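Beta-lactamase Mb2281c (Mycobacterium bovis, PDB 3I7J) is probably a hydrolase of the beta-lactamase family, consistent with acylation of a nucleophilic hydroxyl during the reaction. Local coordinates at residues W10-A15 with G253-D258; S40-L45 with T136-G141; V46-Q51 with A157-D162; V52-G57 with A171-D176; G161-P166 with G232-D237. One frame throughout, in Å; residues are numbered along the deposited sequence.

Contact 1: W10-A15 with G253-D258; sequences WPVPAA and GDWALD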
# COMPACT_ATOMS: atom_id res chain seq x y z
N TRP A 10 -21.77 9.54 -1.44
CA TRP A 10 -21.24 8.39 -2.17
C TRP A 10 -22.19 7.21 -2.15
O TRP A 10 -22.85 6.94 -1.15
CB TRP A 10 -19.89 7.95 -1.58
CG TRP A 10 -18.71 8.73 -2.06
CD1 TRP A 10 -18.73 10.00 -2.58
CD2 TRP A 10 -17.34 8.34 -2.01
NE1 TRP A 10 -17.45 10.41 -2.85
CE2 TRP A 10 -16.57 9.41 -2.51
CE3 TRP A 10 -16.68 7.17 -1.59
CZ2 TRP A 10 -15.17 9.37 -2.60
CZ3 TRP A 10 -15.29 7.13 -1.68
CH2 TRP A 10 -14.55 8.22 -2.18
N PRO A 11 -22.28 6.49 -3.27
CA PRO A 11 -23.16 5.33 -3.38
C PRO A 11 -22.55 4.09 -2.74
O PRO A 11 -22.31 3.08 -3.41
CB PRO A 11 -23.33 5.18 -4.89
CG PRO A 11 -21.98 5.58 -5.40
CD PRO A 11 -21.70 6.83 -4.58
N VAL A 12 -22.29 4.16 -1.44
CA VAL A 12 -21.70 3.05 -0.70
C VAL A 12 -22.47 2.85 0.61
O VAL A 12 -23.02 3.79 1.16
CB VAL A 12 -20.22 3.34 -0.35
CG1 VAL A 12 -19.45 3.67 -1.62
CG2 VAL A 12 -20.14 4.49 0.64
N PRO A 13 -22.52 1.61 1.12
CA PRO A 13 -23.23 1.29 2.37
C PRO A 13 -22.65 2.02 3.58
O PRO A 13 -23.36 2.29 4.55
CB PRO A 13 -23.07 -0.23 2.47
CG PRO A 13 -22.97 -0.67 1.04
CD PRO A 13 -22.03 0.38 0.47
N ALA A 14 -21.36 2.33 3.52
CA ALA A 14 -20.67 3.03 4.60
C ALA A 14 -19.26 3.41 4.16
O ALA A 14 -18.64 2.71 3.35
CB ALA A 14 -20.61 2.15 5.85
N ALA A 15 -18.76 4.51 4.71
CA ALA A 15 -17.42 4.98 4.39
C ALA A 15 -16.85 5.82 5.53
O ALA A 15 -17.59 6.33 6.36
CB ALA A 15 -17.45 5.80 3.10
N GLY A 253 -15.20 -0.51 -8.26
CA GLY A 253 -15.96 -0.65 -9.50
C GLY A 253 -15.99 0.67 -10.26
O GLY A 253 -15.27 1.61 -9.90
N ASP A 254 -16.83 0.76 -11.29
CA ASP A 254 -16.91 1.99 -12.07
C ASP A 254 -17.39 3.19 -11.24
O ASP A 254 -17.05 4.34 -11.56
CB ASP A 254 -17.85 1.82 -13.27
CG ASP A 254 -17.36 0.76 -14.25
OD1 ASP A 254 -16.13 0.68 -14.50
OD2 ASP A 254 -18.20 0.00 -14.78
N TRP A 255 -18.17 2.94 -10.20
CA TRP A 255 -18.67 4.02 -9.35
C TRP A 255 -17.55 4.88 -8.75
O TRP A 255 -17.73 6.07 -8.52
CB TRP A 255 -19.54 3.47 -8.20
CG TRP A 255 -18.76 2.66 -7.20
CD1 TRP A 255 -18.47 1.32 -7.26
CD2 TRP A 255 -18.13 3.15 -6.01
NE1 TRP A 255 -17.68 0.96 -6.20
CE2 TRP A 255 -17.46 2.06 -5.41
CE3 TRP A 255 -18.06 4.41 -5.39
CZ2 TRP A 255 -16.72 2.19 -4.23
CZ3 TRP A 255 -17.32 4.53 -4.21
CH2 TRP A 255 -16.66 3.42 -3.65
N ALA A 256 -16.40 4.27 -8.51
CA ALA A 256 -15.29 4.99 -7.90
C ALA A 256 -14.36 5.69 -8.88
O ALA A 256 -13.63 6.62 -8.49
CB ALA A 256 -14.48 4.03 -7.03
N LEU A 257 -14.39 5.26 -10.13
CA LEU A 257 -13.52 5.81 -11.17
C LEU A 257 -13.40 7.34 -11.21
O LEU A 257 -12.32 7.87 -11.46
CB LEU A 257 -13.95 5.28 -12.55
CG LEU A 257 -13.85 3.75 -12.73
CD1 LEU A 257 -14.13 3.39 -14.19
CD2 LEU A 257 -12.45 3.28 -12.35
N ASP A 258 -14.49 8.06 -10.96
CA ASP A 258 -14.41 9.52 -10.97
C ASP A 258 -14.39 10.10 -9.56
O ASP A 258 -13.76 11.14 -9.32
CB ASP A 258 -15.56 10.12 -11.77
CG ASP A 258 -15.46 9.83 -13.26
OD1 ASP A 258 -14.36 10.01 -13.82
OD2 ASP A 258 -16.46 9.43 -13.87
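The indole of W255 reaches from the start of the C-terminal helix to the loop W10-A15 and meets W10, P11 and V12 with its six-membered ring. From CB the side chain turns into the position between the backbone N and the carbonyl carbon (chi1 67°), which lays the indole back over its own helix start: CB of A256 sits 3.7 Å above the ring plane, over its centre. The ring nitrogen NE1 donates to the backbone O of D251. Farther out, CE3 lies 4.1 Å from CG of P11, the exposed edge of the contact. The next atom, CZ3, is 3.8 Å from CE3 of W10, which approaches at the edge of the W255 ring and near its plane. The two six-membered rings form an offset edge-to-face (T-shaped) pair, W255 giving the edge and W10 the face, with planes at 69°. At the tip, CH2 is 3.5 Å from CG1 of V12, a methyl lying over one face of the ring. P11 is the centre of an inverse gamma turn, and its O accepts a bond from R250, whose side chain also makes a cation-pi contact with W255. The group lies between strand 242-248, where W10 and W255 both touch T248, and helix 256-271, where W10 meets L259, W260 and I263.

Contact 2: S40-L45 with T136-G141; sequences SVTKPL and TRLDGG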
# COMPACT_ATOMS: atom_id res chain seq x y z
N SER A 40 -6.17 -5.37 -0.95
CA SER A 40 -4.78 -5.01 -1.28
C SER A 40 -4.19 -3.83 -0.52
O SER A 40 -3.00 -3.53 -0.67
CB SER A 40 -4.64 -4.76 -2.79
OG SER A 40 -4.65 -5.98 -3.49
N VAL A 41 -5.00 -3.14 0.27
CA VAL A 41 -4.45 -2.04 1.04
C VAL A 41 -3.62 -2.73 2.13
O VAL A 41 -2.94 -2.09 2.93
CB VAL A 41 -5.57 -1.15 1.66
CG1 VAL A 41 -4.96 -0.08 2.56
CG2 VAL A 41 -6.36 -0.48 0.52
N THR A 42 -3.69 -4.06 2.15
CA THR A 42 -2.93 -4.87 3.08
C THR A 42 -1.46 -4.79 2.71
O THR A 42 -0.59 -4.73 3.58
CB THR A 42 -3.33 -6.38 3.00
OG1 THR A 42 -4.66 -6.56 3.49
CG2 THR A 42 -2.36 -7.24 3.82
N LYS A 43 -1.18 -4.77 1.41
CA LYS A 43 0.19 -4.75 0.93
C LYS A 43 1.14 -3.73 1.55
O LYS A 43 2.25 -4.08 1.92
CB LYS A 43 0.19 -4.66 -0.60
CG LYS A 43 -0.34 -5.94 -1.26
CD LYS A 43 0.03 -6.09 -2.74
CE LYS A 43 -0.37 -7.47 -3.27
NZ LYS A 43 -1.86 -7.69 -3.27
N PRO A 44 0.71 -2.47 1.68
CA PRO A 44 1.62 -1.48 2.28
C PRO A 44 2.03 -1.88 3.71
O PRO A 44 3.15 -1.60 4.14
CB PRO A 44 0.81 -0.19 2.24
CG PRO A 44 -0.08 -0.39 1.04
CD PRO A 44 -0.53 -1.83 1.23
N LEU A 45 1.12 -2.53 4.42
CA LEU A 45 1.40 -2.96 5.79
C LEU A 45 2.44 -4.08 5.78
O LEU A 45 3.41 -4.05 6.55
CB LEU A 45 0.12 -3.45 6.48
CG LEU A 45 -1.02 -2.43 6.67
CD1 LEU A 45 -2.21 -3.13 7.30
CD2 LEU A 45 -0.55 -1.28 7.56
N THR A 136 -5.72 -3.44 14.10
CA THR A 136 -5.24 -3.87 12.79
C THR A 136 -4.71 -5.29 12.91
O THR A 136 -3.92 -5.58 13.81
CB THR A 136 -4.09 -2.98 12.29
OG1 THR A 136 -4.57 -1.64 12.09
CG2 THR A 136 -3.56 -3.52 10.98
N ARG A 137 -5.13 -6.17 12.02
CA ARG A 137 -4.63 -7.53 12.09
C ARG A 137 -4.66 -8.25 10.75
O ARG A 137 -5.40 -7.88 9.84
CB ARG A 137 -5.43 -8.33 13.13
CG ARG A 137 -6.91 -8.45 12.83
CD ARG A 137 -7.62 -9.08 14.01
NE ARG A 137 -6.95 -10.30 14.45
CZ ARG A 137 -7.28 -11.00 15.53
NH1 ARG A 137 -8.29 -10.60 16.30
NH2 ARG A 137 -6.60 -12.10 15.84
N LEU A 138 -3.84 -9.28 10.65
CA LEU A 138 -3.74 -10.09 9.46
C LEU A 138 -3.84 -11.56 9.87
O LEU A 138 -2.89 -12.12 10.42
CB LEU A 138 -2.40 -9.84 8.76
CG LEU A 138 -2.05 -10.79 7.62
CD1 LEU A 138 -2.97 -10.54 6.44
CD2 LEU A 138 -0.59 -10.60 7.21
N ASP A 139 -4.99 -12.16 9.62
CA ASP A 139 -5.21 -13.56 9.94
C ASP A 139 -5.13 -14.35 8.64
O ASP A 139 -5.44 -13.82 7.57
CB ASP A 139 -6.59 -13.78 10.55
CG ASP A 139 -6.84 -12.91 11.76
OD1 ASP A 139 -6.01 -12.93 12.70
OD2 ASP A 139 -7.87 -12.21 11.79
N GLY A 140 -4.72 -15.61 8.72
CA GLY A 140 -4.64 -16.42 7.52
C GLY A 140 -3.23 -16.79 7.14
O GLY A 140 -3.03 -17.61 6.25
N GLY A 141 -2.26 -16.18 7.80
CA GLY A 141 -0.87 -16.49 7.51
C GLY A 141 -0.39 -15.89 6.21
O GLY A 141 -1.10 -15.10 5.57
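L45 and T136 meet tip to tip, methyl against methyl, with CD1 of L45 3.9 Å from CG2 of T136. This is the closer half of a small, buried, apolar contact between the start of helix 42-56 and the short strand 137-138. The threonine is turned so that CG2 stands anti to its backbone N while OG1 lies beside that N (chi1 -64°); the methyl thus faces the leucine and the hydroxyl is left to bond D155 and S151. The second pair is looser: CG2 of T42 and CD1 of L138 are 4.3 Å apart, about the limit of van der Waals touch. T42 likewise keeps its hydroxyl out of the apolar pair, OG1 bonding to A39 O and A149 N. On the solvent side R137 points away from the helix, and its NE makes a salt bridge of 3.3 Å with OD1 of D139, of weak hydrogen-bond geometry. S40 and K43 belong to what is probably the SxxK motif of serine beta-lactamases and penicillin-binding proteins; they lie beside the contact, and both bond to the hydroxyl of Y99. Strand 137-138, at the edge of a three-stranded sheet, lies beside the first turn of helix 42-56, with L138 also resting on F119 and L123 of helix 119-131 and L45 on F159 of helix 153-164.

Contact 3: V46-Q51 with A157-D162; sequences VARAAQ and AVFAGD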
# COMPACT_ATOMS: atom_id res chain seq x y z
N VAL A 46 2.24 -5.06 4.91
CA VAL A 46 3.17 -6.17 4.80
C VAL A 46 4.51 -5.67 4.28
O VAL A 46 5.57 -6.12 4.74
CB VAL A 46 2.62 -7.27 3.85
CG1 VAL A 46 3.65 -8.36 3.63
CG2 VAL A 46 1.35 -7.87 4.45
N ALA A 47 4.47 -4.75 3.32
CA ALA A 47 5.70 -4.19 2.76
C ALA A 47 6.52 -3.49 3.85
O ALA A 47 7.74 -3.62 3.90
CB ALA A 47 5.37 -3.20 1.66
N ARG A 48 5.84 -2.74 4.72
CA ARG A 48 6.55 -2.03 5.77
C ARG A 48 7.16 -3.03 6.75
O ARG A 48 8.24 -2.80 7.30
CB ARG A 48 5.62 -1.08 6.52
CG ARG A 48 6.36 -0.09 7.40
CD ARG A 48 7.28 0.78 6.57
NE ARG A 48 7.26 2.17 7.00
CZ ARG A 48 7.71 3.17 6.25
NH1 ARG A 48 7.67 4.41 6.71
NH2 ARG A 48 8.20 2.92 5.04
N ALA A 49 6.46 -4.14 6.96
CA ALA A 49 6.95 -5.19 7.85
C ALA A 49 8.20 -5.82 7.23
O ALA A 49 9.17 -6.12 7.93
CB ALA A 49 5.87 -6.25 8.05
N ALA A 50 8.18 -6.02 5.91
CA ALA A 50 9.33 -6.60 5.21
C ALA A 50 10.52 -5.62 5.22
O ALA A 50 11.68 -6.04 5.21
CB ALA A 50 8.97 -6.95 3.77
N GLN A 51 10.21 -4.33 5.23
CA GLN A 51 11.23 -3.30 5.27
C GLN A 51 11.90 -3.31 6.64
O GLN A 51 13.12 -3.17 6.76
CB GLN A 51 10.62 -1.93 4.99
CG GLN A 51 10.29 -1.68 3.52
CD GLN A 51 9.28 -0.56 3.35
OE1 GLN A 51 9.26 0.39 4.12
NE2 GLN A 51 8.44 -0.67 2.33
N ALA A 157 -4.59 5.97 9.70
CA ALA A 157 -4.21 7.38 9.80
C ALA A 157 -2.84 7.46 10.46
O ALA A 157 -1.98 8.24 10.05
CB ALA A 157 -5.24 8.14 10.63
N VAL A 158 -2.65 6.65 11.50
CA VAL A 158 -1.38 6.58 12.22
C VAL A 158 -0.32 6.04 11.27
O VAL A 158 0.81 6.53 11.23
CB VAL A 158 -1.50 5.64 13.45
CG1 VAL A 158 -0.14 5.47 14.12
CG2 VAL A 158 -2.51 6.21 14.45
N PHE A 159 -0.69 5.02 10.49
CA PHE A 159 0.23 4.41 9.53
C PHE A 159 0.68 5.46 8.52
O PHE A 159 1.87 5.60 8.24
CB PHE A 159 -0.43 3.23 8.82
CG PHE A 159 0.51 2.43 7.97
CD1 PHE A 159 1.60 1.76 8.54
CD2 PHE A 159 0.34 2.35 6.59
CE1 PHE A 159 2.49 1.02 7.76
CE2 PHE A 159 1.22 1.61 5.81
CZ PHE A 159 2.31 0.94 6.40
N ALA A 160 -0.29 6.22 8.00
CA ALA A 160 0.02 7.27 7.02
C ALA A 160 1.03 8.25 7.62
O ALA A 160 1.84 8.83 6.90
CB ALA A 160 -1.27 8.01 6.63
N GLY A 161 0.98 8.41 8.94
CA GLY A 161 1.91 9.30 9.61
C GLY A 161 3.33 8.78 9.47
O GLY A 161 4.28 9.54 9.28
N ASP A 162 3.47 7.46 9.57
CA ASP A 162 4.77 6.82 9.46
C ASP A 162 5.27 6.92 8.02
O ASP A 162 6.48 6.95 7.78
CB ASP A 162 4.66 5.35 9.88
CG ASP A 162 6.00 4.70 10.08
OD1 ASP A 162 6.73 5.12 11.00
OD2 ASP A 162 6.33 3.77 9.32
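OD2 of D162 is gripped by two nitrogens of R48, NE and NH1, each at 3.0 Å, in a buried salt bridge between two helices. Both N-H groups come to this one oxygen, at N-H...O angles of 150° and 145°; the position of OD2 is somewhat uncertain, and the exact lengths carry little weight. The carboxylate lies at the edge of the guanidinium and is turned almost square to it, the planes 87° apart. The other oxygen, OD1, accepts the backbone N-H groups of S167 and T168, so the aspartate also ties down the chain just after its own helix. R48 leaves its helix with CG anti to the backbone N and then bends at chi2 and chi3. That bend brings NH2 round to OE1 of Q51, one turn further on, at 2.9 Å and in the plane of the amide carbonyl. Below the charged end, CB of R48 touches CZ of F159 at 3.9 Å, in the plane of the ring and at its edge. Helix 42-56 is thereby joined to helix 153-164; F159 reaches back to P44 and L45 and across to V127 of helix 119-131, while R48 also meets H174 of helix 171-177.

Contact 4: V52-G57 with A171-D176; sequences VAVEEG and AQMHAD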
# COMPACT_ATOMS: atom_id res chain seq x y z
N VAL A 52 11.10 -3.47 7.69
CA VAL A 52 11.63 -3.52 9.04
C VAL A 52 12.53 -4.76 9.16
O VAL A 52 13.60 -4.70 9.77
CB VAL A 52 10.51 -3.61 10.11
CG1 VAL A 52 11.12 -3.82 11.49
CG2 VAL A 52 9.69 -2.32 10.10
N ALA A 53 12.10 -5.88 8.57
CA ALA A 53 12.88 -7.11 8.62
C ALA A 53 14.26 -6.95 7.97
O ALA A 53 15.26 -7.49 8.46
CB ALA A 53 12.12 -8.24 7.94
N VAL A 54 14.32 -6.20 6.88
CA VAL A 54 15.59 -5.95 6.21
C VAL A 54 16.49 -5.18 7.16
O VAL A 54 17.67 -5.50 7.31
CB VAL A 54 15.41 -5.13 4.90
CG1 VAL A 54 16.76 -4.72 4.34
CG2 VAL A 54 14.65 -5.96 3.87
N GLU A 55 15.93 -4.17 7.83
CA GLU A 55 16.73 -3.38 8.76
C GLU A 55 17.16 -4.16 10.00
O GLU A 55 18.20 -3.85 10.59
CB GLU A 55 15.98 -2.09 9.16
CG GLU A 55 15.71 -1.19 7.95
CD GLU A 55 15.74 0.29 8.28
OE1 GLU A 55 14.87 0.78 9.01
OE2 GLU A 55 16.65 0.97 7.80
N GLU A 56 16.39 -5.17 10.39
CA GLU A 56 16.75 -5.99 11.55
C GLU A 56 17.87 -6.95 11.11
O GLU A 56 18.61 -7.48 11.94
CB GLU A 56 15.55 -6.83 12.06
CG GLU A 56 14.36 -6.03 12.65
CD GLU A 56 13.21 -6.93 13.14
OE1 GLU A 56 13.02 -8.04 12.60
OE2 GLU A 56 12.46 -6.50 14.06
N GLY A 57 17.99 -7.16 9.81
CA GLY A 57 19.00 -8.07 9.31
C GLY A 57 18.44 -9.46 9.06
O GLY A 57 19.16 -10.35 8.62
N ALA A 171 15.06 6.74 7.57
CA ALA A 171 14.73 7.66 6.49
C ALA A 171 15.27 7.12 5.16
O ALA A 171 14.65 7.32 4.12
CB ALA A 171 15.33 9.04 6.79
N GLN A 172 16.41 6.44 5.21
CA GLN A 172 17.02 5.89 3.99
C GLN A 172 16.21 4.74 3.41
O GLN A 172 16.04 4.64 2.19
CB GLN A 172 18.45 5.41 4.27
CG GLN A 172 19.16 4.90 3.01
CD GLN A 172 18.96 5.84 1.83
OE1 GLN A 172 19.23 7.04 1.93
NE2 GLN A 172 18.50 5.30 0.70
N MSE A 173 15.73 3.85 4.27
CA MSE A 173 14.93 2.73 3.81
C MSE A 173 13.63 3.28 3.20
O MSE A 173 13.22 2.87 2.11
CB MSE A 173 14.61 1.79 4.98
CG MSE A 173 13.52 0.76 4.69
SE MSE A 173 13.93 -0.39 3.18
CE MSE A 173 14.80 -1.83 4.13
N HIS A 174 13.01 4.24 3.88
CA HIS A 174 11.76 4.82 3.38
C HIS A 174 11.96 5.53 2.04
O HIS A 174 11.09 5.47 1.17
CB HIS A 174 11.16 5.80 4.39
CG HIS A 174 9.86 6.40 3.94
ND1 HIS A 174 9.77 7.65 3.37
CD2 HIS A 174 8.60 5.90 3.96
CE1 HIS A 174 8.51 7.90 3.06
NE2 HIS A 174 7.78 6.86 3.41
N ALA A 175 13.09 6.20 1.90
CA ALA A 175 13.40 6.88 0.65
C ALA A 175 13.53 5.82 -0.44
O ALA A 175 13.03 5.99 -1.55
CB ALA A 175 14.71 7.66 0.78
N ASP A 176 14.19 4.72 -0.10
CA ASP A 176 14.39 3.63 -1.04
C ASP A 176 13.05 2.95 -1.38
O ASP A 176 12.78 2.66 -2.54
CB ASP A 176 15.36 2.61 -0.44
CG ASP A 176 15.69 1.47 -1.41
OD1 ASP A 176 16.75 0.85 -1.26
OD2 ASP A 176 14.87 1.19 -2.30
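The last turns of helix 42-56, which ends in a Schellman motif with G57 at positive phi, pack against the first turn of helix 171-177 through one long side chain, the selenomethionine M173. Its CG stands anti to the backbone N (chi1 167°), and bends at chi2 and chi3 carry the terminal methyl to V54. There CE lies 3.4 Å from CB of V54 and 3.5 Å from its CG1, both tighter than ordinary van der Waals contact; the two side chains cross at about a right angle. E55 runs past M173 in the opposite direction. Its CG is 4.0 Å from CE of M173, and its carboxylate ends near the root of the same residue, with OE2 3.6 Å from CB of M173. The carboxylate is hydrogen-bonded beyond the pair: OE2 to the hydroxyl of S170, which is also bonded to the backbone N of M173, at the start of the helix. The contact therefore has a buried, apolar part and an exposed, polar one. A buried methyl and a valine supply the apolar packing, whereas the exposed glutamate runs its carbons alongside M173 and keeps its acid end near the N-terminus of helix 171-177, where the helix dipole would probably favour the charged form.

Contact 5: G161-P166 with G232-D237; sequences GDLLRP and GFIWVD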
# COMPACT_ATOMS: atom_id res chain seq x y z
N GLY A 161 0.98 8.41 8.94
CA GLY A 161 1.91 9.30 9.61
C GLY A 161 3.33 8.78 9.47
O GLY A 161 4.28 9.54 9.28
N ASP A 162 3.47 7.46 9.57
CA ASP A 162 4.77 6.82 9.46
C ASP A 162 5.27 6.92 8.02
O ASP A 162 6.48 6.95 7.78
CB ASP A 162 4.66 5.35 9.88
CG ASP A 162 6.00 4.70 10.08
OD1 ASP A 162 6.73 5.12 11.00
OD2 ASP A 162 6.33 3.77 9.32
N LEU A 163 4.35 6.97 7.07
CA LEU A 163 4.72 7.07 5.65
C LEU A 163 5.11 8.50 5.27
O LEU A 163 5.78 8.73 4.26
CB LEU A 163 3.57 6.59 4.77
CG LEU A 163 3.16 5.13 4.96
CD1 LEU A 163 2.00 4.76 4.02
CD2 LEU A 163 4.36 4.23 4.68
N LEU A 164 4.70 9.45 6.09
CA LEU A 164 4.96 10.87 5.87
C LEU A 164 6.28 11.25 6.54
O LEU A 164 7.08 12.00 5.98
CB LEU A 164 3.80 11.67 6.46
CG LEU A 164 3.18 12.87 5.74
CD1 LEU A 164 3.06 12.63 4.25
CD2 LEU A 164 1.80 13.12 6.35
N ARG A 165 6.48 10.73 7.75
CA ARG A 165 7.68 10.95 8.56
C ARG A 165 8.06 9.57 9.11
O ARG A 165 7.64 9.20 10.21
CB ARG A 165 7.37 11.90 9.72
CG ARG A 165 7.04 13.32 9.30
CD ARG A 165 8.26 13.99 8.69
NE ARG A 165 8.00 15.38 8.31
CZ ARG A 165 7.36 15.76 7.22
NH1 ARG A 165 6.89 14.84 6.37
NH2 ARG A 165 7.18 17.05 6.97
N PRO A 166 8.87 8.80 8.37
CA PRO A 166 9.29 7.46 8.78
C PRO A 166 9.84 7.32 10.19
O PRO A 166 10.72 8.06 10.60
CB PRO A 166 10.32 7.09 7.72
CG PRO A 166 10.87 8.42 7.30
CD PRO A 166 9.62 9.24 7.18
N GLY A 232 -11.19 0.58 -0.87
CA GLY A 232 -10.46 1.42 0.07
C GLY A 232 -9.11 1.77 -0.54
O GLY A 232 -8.66 1.10 -1.47
N PHE A 233 -8.47 2.82 -0.04
CA PHE A 233 -7.17 3.19 -0.57
C PHE A 233 -6.40 4.12 0.35
O PHE A 233 -6.94 4.69 1.30
CB PHE A 233 -7.32 3.86 -1.96
CG PHE A 233 -7.87 5.27 -1.92
CD1 PHE A 233 -7.10 6.34 -1.44
CD2 PHE A 233 -9.15 5.54 -2.40
CE1 PHE A 233 -7.60 7.65 -1.45
CE2 PHE A 233 -9.66 6.84 -2.41
CZ PHE A 233 -8.89 7.90 -1.93
N ILE A 234 -5.11 4.26 0.06
CA ILE A 234 -4.27 5.15 0.82
C ILE A 234 -3.18 5.70 -0.09
O ILE A 234 -2.54 4.95 -0.82
CB ILE A 234 -3.61 4.44 2.03
CG1 ILE A 234 -2.63 5.41 2.72
CG2 ILE A 234 -2.85 3.19 1.58
CD1 ILE A 234 -2.05 4.86 4.04
N TRP A 235 -3.02 7.01 -0.08
CA TRP A 235 -1.95 7.62 -0.84
C TRP A 235 -1.30 8.66 0.04
O TRP A 235 -1.93 9.25 0.92
CB TRP A 235 -2.42 8.21 -2.19
CG TRP A 235 -3.48 9.29 -2.18
CD1 TRP A 235 -4.74 9.19 -2.71
CD2 TRP A 235 -3.33 10.65 -1.75
NE1 TRP A 235 -5.38 10.40 -2.64
CE2 TRP A 235 -4.54 11.31 -2.06
CE3 TRP A 235 -2.30 11.37 -1.14
CZ2 TRP A 235 -4.75 12.68 -1.77
CZ3 TRP A 235 -2.50 12.72 -0.86
CH2 TRP A 235 -3.71 13.36 -1.18
N VAL A 236 -0.00 8.84 -0.20
CA VAL A 236 0.82 9.78 0.54
C VAL A 236 1.51 10.57 -0.55
O VAL A 236 2.14 10.00 -1.43
CB VAL A 236 1.89 9.02 1.36
CG1 VAL A 236 2.68 9.99 2.23
CG2 VAL A 236 1.22 7.95 2.22
N ASP A 237 1.39 11.89 -0.50
CA ASP A 237 2.02 12.72 -1.52
C ASP A 237 3.16 13.48 -0.84
O ASP A 237 2.92 14.42 -0.10
CB ASP A 237 0.98 13.69 -2.10
CG ASP A 237 1.49 14.44 -3.30
OD1 ASP A 237 2.69 14.81 -3.30
OD2 ASP A 237 0.70 14.67 -4.25
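V236 spreads its two methyls over successive residues of helix 153-164, CG2 against L163 and CG1 against L164. With CG1 anti to the backbone N (chi1 -175°) and CG2 beside that N, the valine straddles the last turn of the helix. CG2 lies 3.7 Å from CB of L163 and equally far from CD1 of the same leucine, whose side chain crosses the valine at about a right angle. In L163 CD1 stands anti to CA (chi2 -180°), which carries it on to CD1 of I234 at 4.1 Å. I234 is also stretched out, which lets its terminal methyl meet the leucine from two residues back along the strand. Here the end of the helix packs on one face of the six-stranded antiparallel sheet, as in the serine beta-lactamase fold; W235, between the two, points to the other face and bonds to S264 of helix 256-271. L164 fits less comfortably: its chi1 of -137° lies away from the staggered positions, and CD1 comes within 3.3 Å of CG1 of V236. Just past the helix, R165 turns back, NH1 donating to O of L164 at 2.9 Å from above the carbonyl plane, while NH2 forms a salt bridge with D241.

Contacts 2, 3 and 4 follow helix 42-56 from its first turn to its last: the centres of contacts 2 and 3 are 11 Å apart, as are those of 3 and 4. F159 joins the first two, its CZ 3.8 Å from CD2 of L45. Contact 5 shares G161 and D162 with contact 3; its strand also touches contact 2, where CG2 of V41 is 3.4 Å from O of G232. H174 of contact 4 packs on L163 of contact 5. Contact 1 touches none of the others, though it comes within about 5 Å of contact 5 between nearest atoms; its centre is about 22 Å from that of contact 2, which holds S40 and K43 of the probable active site.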